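Long-range contacts in putative ABC transporter subunit, substrate-binding component (Rhodopseudomonas palustris, PDB 4EVQ), which binds 4-hydroxybenzoate, and probably delivers such lignin-derived benzoates to an ABC transporter as its solute-binding component: residues G49-R54 and L299-V304; V259-S264 and P341-Y346. One frame throughout, in Å; residues are numbered along the deposited sequence. Where two conformers were deposited one is given.

Both contacts belong to the two-lobed periplasmic binding protein fold, but to different sheets. Interaction 1, its centre about 22 Å from the centre of the chain, is where the hairpin turn at the edge of the six-stranded sheet meets helix 288-306. Interaction 2, at about 10 Å, joins strands 257-260 and 345-351 of the seven-stranded sheet and the loops at their ends, with the Leu-260 side chain about 8 Å from the bound p-hydroxybenzoic acid. Both are mostly buried. Interaction 1 has one side-chain-to-backbone hydrogen bond amid aliphatic contacts, whereas interaction 2 has paired strand bonds, a bridging water and aromatic rings. Helix 288-306 also reaches the strand-end loop of interaction 2.

Interaction 1. Residues G49-R54 and L299-V304; sequences GKLGGR and LLDAGV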
loop_
_atom_site.group_PDB
_atom_site.type_symbol
_atom_site.label_atom_id
_atom_site.label_comp_id
_atom_site.label_asym_id
_atom_site.label_seq_id
_atom_site.Cartn_x
_atom_site.Cartn_y
_atom_site.Cartn_z
ATOM N N GLY A 49 18.951 -0.682 16.656
ATOM C CA GLY A 49 18.546 0.684 16.895
ATOM C C GLY A 49 19.183 1.708 15.968
ATOM O O GLY A 49 18.990 2.901 16.158
ATOM N N LYS A 50 19.909 1.254 14.947
ATOM C CA LYS A 50 20.535 2.169 13.982
ATOM C C LYS A 50 20.224 1.836 12.536
ATOM O O LYS A 50 19.869 0.707 12.213
ATOM C CB LYS A 50 22.056 2.087 14.112
ATOM C CG LYS A 50 22.566 1.792 15.487
ATOM C CD LYS A 50 22.363 2.930 16.436
ATOM C CE LYS A 50 23.623 3.047 17.300
ATOM N NZ LYS A 50 23.477 4.042 18.411
ATOM N N LEU A 51 20.396 2.819 11.658
ATOM C CA LEU A 51 20.478 2.548 10.220
ATOM C C LEU A 51 21.795 3.091 9.727
ATOM O O LEU A 51 22.117 4.240 9.982
ATOM C CB LEU A 51 19.313 3.180 9.464
ATOM C CG LEU A 51 17.941 2.661 9.909
ATOM C CD1 LEU A 51 16.820 3.405 9.188
ATOM C CD2 LEU A 51 17.798 1.140 9.716
ATOM N N GLY A 52 22.576 2.258 9.048
ATOM C CA GLY A 52 23.888 2.679 8.565
ATOM C C GLY A 52 24.732 3.333 9.646
ATOM O O GLY A 52 25.411 4.336 9.388
ATOM N N GLY A 53 24.668 2.776 10.863
ATOM C CA GLY A 53 25.454 3.263 11.986
ATOM C C GLY A 53 24.858 4.458 12.709
ATOM O O GLY A 53 25.364 4.899 13.737
ATOM N N ARG A 54 23.762 4.988 12.184
ATOM C CA ARG A 54 23.196 6.198 12.746
ATOM C C ARG A 54 22.014 5.905 13.625
ATOM O O ARG A 54 21.119 5.155 13.236
ATOM C CB ARG A 54 22.750 7.158 11.653
ATOM C CG ARG A 54 23.844 7.610 10.700
ATOM C CD ARG A 54 24.813 8.610 11.378
ATOM N NE ARG A 54 24.088 9.727 11.995
ATOM C CZ ARG A 54 23.764 10.860 11.365
ATOM N NH1 ARG A 54 24.087 11.035 10.090
ATOM N NH2 ARG A 54 23.096 11.824 12.001
ATOM N N LEU A 299 15.237 -0.132 2.741
ATOM C CA LEU A 299 15.668 0.723 1.659
ATOM C C LEU A 299 16.481 1.895 2.212
ATOM O O LEU A 299 17.550 2.249 1.665
ATOM C CB LEU A 299 14.440 1.222 0.903
ATOM C CG LEU A 299 14.730 2.036 -0.350
ATOM C CD1 LEU A 299 15.512 1.214 -1.391
ATOM C CD2 LEU A 299 13.454 2.618 -0.950
ATOM N N LEU A 300 16.003 2.530 3.279
ATOM C CA LEU A 300 16.754 3.596 3.902
ATOM C C LEU A 300 18.062 3.088 4.409
ATOM O O LEU A 300 19.088 3.793 4.250
ATOM C CB LEU A 300 15.923 4.218 5.030
ATOM C CG LEU A 300 16.590 5.425 5.719
ATOM C CD1 LEU A 300 16.968 6.497 4.710
ATOM C CD2 LEU A 300 15.672 6.000 6.782
ATOM N N ASP A 301 18.122 1.922 5.023
ATOM C CA ASP A 301 19.383 1.369 5.500
ATOM C C ASP A 301 20.371 1.243 4.356
ATOM O O ASP A 301 21.560 1.560 4.530
ATOM C CB ASP A 301 19.095 -0.022 6.123
ATOM C CG ASP A 301 20.146 -0.480 7.141
ATOM O OD1 ASP A 301 20.976 0.298 7.584
ATOM O OD2 ASP A 301 20.043 -1.655 7.550
ATOM N N ALA A 302 19.930 0.796 3.195
ATOM C CA ALA A 302 20.802 0.644 2.046
ATOM C C ALA A 302 21.389 1.995 1.660
ATOM O O ALA A 302 22.609 2.113 1.339
ATOM C CB ALA A 302 20.057 0.033 0.886
ATOM N N GLY A 303 20.557 3.033 1.648
ATOM C CA GLY A 303 21.000 4.373 1.289
ATOM C C GLY A 303 22.005 4.904 2.297
ATOM O O GLY A 303 23.102 5.355 1.914
ATOM N N VAL A 304 21.701 4.836 3.578
ATOM C CA VAL A 304 22.569 5.386 4.615
ATOM C C VAL A 304 23.888 4.609 4.682
ATOM O O VAL A 304 24.966 5.201 4.832
ATOM C CB VAL A 304 21.878 5.383 5.993
ATOM C CG1 VAL A 304 22.831 5.951 7.022
ATOM C CG2 VAL A 304 20.636 6.199 5.964
#
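Gly-52 and Leu-51 meet Asp-301 and Val-304 where a type I' β-turn, at the hairpin between strands 50-51 and 54-62, rests on helix 288-306. This is the edge of the six-stranded sheet in one lobe of the periplasmic binding protein fold. Gly-52 N donates to Asp-301 OD1 at 2.9 Å, with an N-H...O angle of 140°, and meets the oxygen nearly along its C-O axis. With CG anti to the backbone N (chi1 -157°), the Asp-301 carboxylate reaches the turn; OD2 is bonded to Tyr-43 OH of helix 30-46, so both oxygens have a partner. Beside this bond Leu-51 CD2 lies 3.8 Å from Asp-301 CG. The other branch of Leu-51 turns to Leu-300, crossing it at about a right angle, with Leu-51 CD1 3.7 Å from Leu-300 CD2. Helix 30-46 packs on Leu-51 through Tyr-43 and Val-44. Arg-54 CG lies 4.2 Å from Val-304 CG1, while its guanidinium is bonded to Gly-15 O and Gly-309 O. A side chain on Gly-52 would run into Val-304, whose CG1 already sits 3.8 Å from Gly-52 CA and 3.5 Å from Leu-51 O.

Interaction 2. Residues V259-S264 and P341-Y346; sequences VLHYVS and PVQNFY
Leu-260 and Tyr-346 form an antiparallel hydrogen-bonded pair joining strands 257-260 and 345-351. Leu-260 N donates to Tyr-346 O at 3.0 Å, and Tyr-346 N returns a bond of 2.8 Å to Leu-260 O, from above that carbonyl plane. Two CA-H...O contacts extend the pairing, from Val-259 CA to Tyr-346 O and from His-261 CA to Asn-344 O. Beyond the strands a water donates to both His-261 O and Asn-344 O, 2.8 Å from each, bridging the chains.

Among the side chains, Gln-343 CG sits between the backbone N and the carbonyl carbon (chi1 69°), and the extended chain beyond it carries CD to 3.4 Å from His-261 CB. The amide, turned 43° from the imidazole, also covers His-261 CG and CD2; NE2 bonds Ser-132 O, and OE1 takes a weak bond from Arg-330. An alanine at Gln-343 would probably leave Ser-132 O without this donor and open a gap beside the imidazole. On the same side of the imidazole plane comes Phe-345, its CE1 3.8 Å from His-261 ND1, a buried nitrogen with no polar partner in the model; NE2 bonds Gln-292. The two side chains run side by side, pointing the same way, but their rings are inclined at 71°. Phe-345 CB also meets Val-259 CG1. In one of its two conformers Tyr-346 turns its ring edge to His-261 O and bonds Arg-330 O through its hydroxyl.

Both strands belong to the seven-stranded sheet of one lobe. Between them the chain runs through helix 288-306, which packs on the other lobe's sheet, consistent with the interlobe crossings of this family. Helix 135-148 packs on Val-259, Leu-260 and Phe-345, while Val-288 of helix 288-306 touches Leu-260, His-261 and Tyr-262.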
loop_
_atom_site.group_PDB
_atom_site.type_symbol
_atom_site.label_atom_id
_atom_site.label_comp_id
_atom_site.label_asym_id
_atom_site.label_seq_id
_atom_site.Cartn_x
_atom_site.Cartn_y
_atom_site.Cartn_z
ATOM N N VAL A 259 -6.176 -9.885 -4.718
ATOM C CA VAL A 259 -4.839 -9.913 -5.298
ATOM C C VAL A 259 -3.964 -8.924 -4.534
ATOM O O VAL A 259 -4.379 -7.782 -4.297
ATOM C CB VAL A 259 -4.888 -9.601 -6.792
ATOM C CG1 VAL A 259 -3.500 -9.374 -7.344
ATOM C CG2 VAL A 259 -5.591 -10.737 -7.560
ATOM N N LEU A 260 -2.778 -9.358 -4.131
ATOM C CA LEU A 260 -1.878 -8.478 -3.386
ATOM C C LEU A 260 -0.455 -8.980 -3.562
ATOM O O LEU A 260 -0.205 -10.160 -3.734
ATOM C CB LEU A 260 -2.234 -8.456 -1.870
ATOM C CG LEU A 260 -1.704 -7.268 -1.064
ATOM C CD1 LEU A 260 -2.314 -5.954 -1.522
ATOM C CD2 LEU A 260 -2.005 -7.533 0.428
ATOM N N HIS A 261 0.463 -8.047 -3.373
ATOM C CA HIS A 261 1.903 -8.275 -3.380
ATOM C C HIS A 261 2.465 -8.906 -2.113
ATOM O O HIS A 261 3.662 -9.076 -1.991
ATOM C CB HIS A 261 2.610 -6.976 -3.755
ATOM C CG HIS A 261 2.186 -5.810 -2.942
ATOM N ND1 HIS A 261 0.915 -5.284 -3.050
ATOM C CD2 HIS A 261 2.852 -5.041 -2.056
ATOM C CE1 HIS A 261 0.805 -4.267 -2.221
ATOM N NE2 HIS A 261 1.963 -4.090 -1.614
ATOM N N TYR A 262 1.617 -9.250 -1.163
ATOM C CA TYR A 262 2.042 -9.954 0.052
ATOM C C TYR A 262 0.971 -10.944 0.479
ATOM O O TYR A 262 -0.205 -10.687 0.288
ATOM C CB TYR A 262 2.293 -8.956 1.209
ATOM C CG TYR A 262 2.750 -9.623 2.463
ATOM C CD1 TYR A 262 4.014 -10.215 2.564
ATOM C CD2 TYR A 262 1.923 -9.642 3.593
ATOM C CE1 TYR A 262 4.403 -10.856 3.703
ATOM C CE2 TYR A 262 2.332 -10.279 4.754
ATOM C CZ TYR A 262 3.583 -10.865 4.809
ATOM O OH TYR A 262 3.957 -11.493 5.980
ATOM N N VAL A 263 1.404 -12.077 1.018
ATOM C CA VAL A 263 0.515 -13.026 1.689
ATOM C C VAL A 263 1.288 -13.508 2.902
ATOM O O VAL A 263 2.482 -13.744 2.810
ATOM C CB VAL A 263 0.212 -14.285 0.856
ATOM C CG1 VAL A 263 -1.108 -14.925 1.348
ATOM C CG2 VAL A 263 0.198 -14.061 -0.548
ATOM N N SER A 264 0.633 -13.658 4.057
ATOM C CA SER A 264 1.418 -13.889 5.264
ATOM C C SER A 264 2.067 -15.237 5.288
ATOM O O SER A 264 3.042 -15.386 6.005
ATOM C CB SER A 264 0.634 -13.642 6.545
ATOM O OG SER A 264 -0.445 -14.466 6.549
ATOM N N PRO A 341 8.184 -0.499 -6.865
ATOM C CA PRO A 341 8.589 -1.892 -6.755
ATOM C C PRO A 341 8.235 -2.737 -7.973
ATOM O O PRO A 341 7.202 -2.531 -8.594
ATOM C CB PRO A 341 7.824 -2.413 -5.523
ATOM C CG PRO A 341 7.554 -1.141 -4.730
ATOM C CD PRO A 341 7.272 -0.119 -5.752
ATOM N N VAL A 342 9.118 -3.676 -8.304
ATOM C CA VAL A 342 8.847 -4.716 -9.297
ATOM C C VAL A 342 8.712 -5.982 -8.510
ATOM O O VAL A 342 9.680 -6.426 -7.870
ATOM C CB VAL A 342 10.003 -4.768 -10.310
ATOM C CG1 VAL A 342 9.772 -5.882 -11.323
ATOM C CG2 VAL A 342 10.090 -3.422 -10.975
ATOM N N GLN A 343 7.502 -6.560 -8.499
ATOM C CA GLN A 343 7.206 -7.603 -7.555
ATOM C C GLN A 343 6.043 -8.467 -8.042
ATOM O O GLN A 343 5.231 -8.019 -8.836
ATOM C CB GLN A 343 6.862 -6.963 -6.202
ATOM C CG GLN A 343 5.523 -6.212 -6.255
ATOM C CD GLN A 343 5.295 -5.312 -5.052
ATOM O OE1 GLN A 343 5.785 -5.594 -3.976
ATOM N NE2 GLN A 343 4.587 -4.244 -5.264
ATOM N N ASN A 344 5.962 -9.665 -7.514
ATOM C CA ASN A 344 4.839 -10.550 -7.808
ATOM C C ASN A 344 3.558 -9.979 -7.191
ATOM O O ASN A 344 3.585 -9.341 -6.120
ATOM C CB ASN A 344 5.077 -11.946 -7.214
ATOM C CG ASN A 344 6.127 -12.763 -7.948
ATOM O OD1 ASN A 344 6.436 -12.543 -9.097
ATOM N ND2 ASN A 344 6.569 -13.815 -7.287
ATOM N N PHE A 345 2.449 -10.299 -7.835
ATOM C CA PHE A 345 1.129 -10.194 -7.217
ATOM C C PHE A 345 0.542 -11.582 -7.103
ATOM O O PHE A 345 0.523 -12.340 -8.060
ATOM C CB PHE A 345 0.202 -9.262 -8.000
ATOM C CG PHE A 345 0.605 -7.821 -7.940
ATOM C CD1 PHE A 345 0.177 -7.005 -6.895
ATOM C CD2 PHE A 345 1.433 -7.281 -8.899
ATOM C CE1 PHE A 345 0.574 -5.671 -6.790
ATOM C CE2 PHE A 345 1.813 -5.951 -8.791
ATOM C CZ PHE A 345 1.352 -5.140 -7.750
ATOM N N TYR A 346 0.070 -11.916 -5.919
ATOM C CA TYR A 346 -0.498 -13.225 -5.630
ATOM C C TYR A 346 -2.021 -13.188 -5.558
ATOM O O TYR A 346 -2.602 -12.235 -5.034
ATOM C CB TYR A 346 0.053 -13.721 -4.283
ATOM C CG TYR A 346 1.575 -13.560 -4.132
ATOM C CD1 TYR A 346 2.457 -14.478 -4.683
ATOM C CD2 TYR A 346 2.123 -12.496 -3.424
ATOM C CE1 TYR A 346 3.833 -14.328 -4.544
ATOM C CE2 TYR A 346 3.501 -12.336 -3.289
ATOM C CZ TYR A 346 4.350 -13.270 -3.846
ATOM O OH TYR A 346 5.736 -13.163 -3.734
HETATM O O HOH W 1 5.494 -9.421 -4.099
#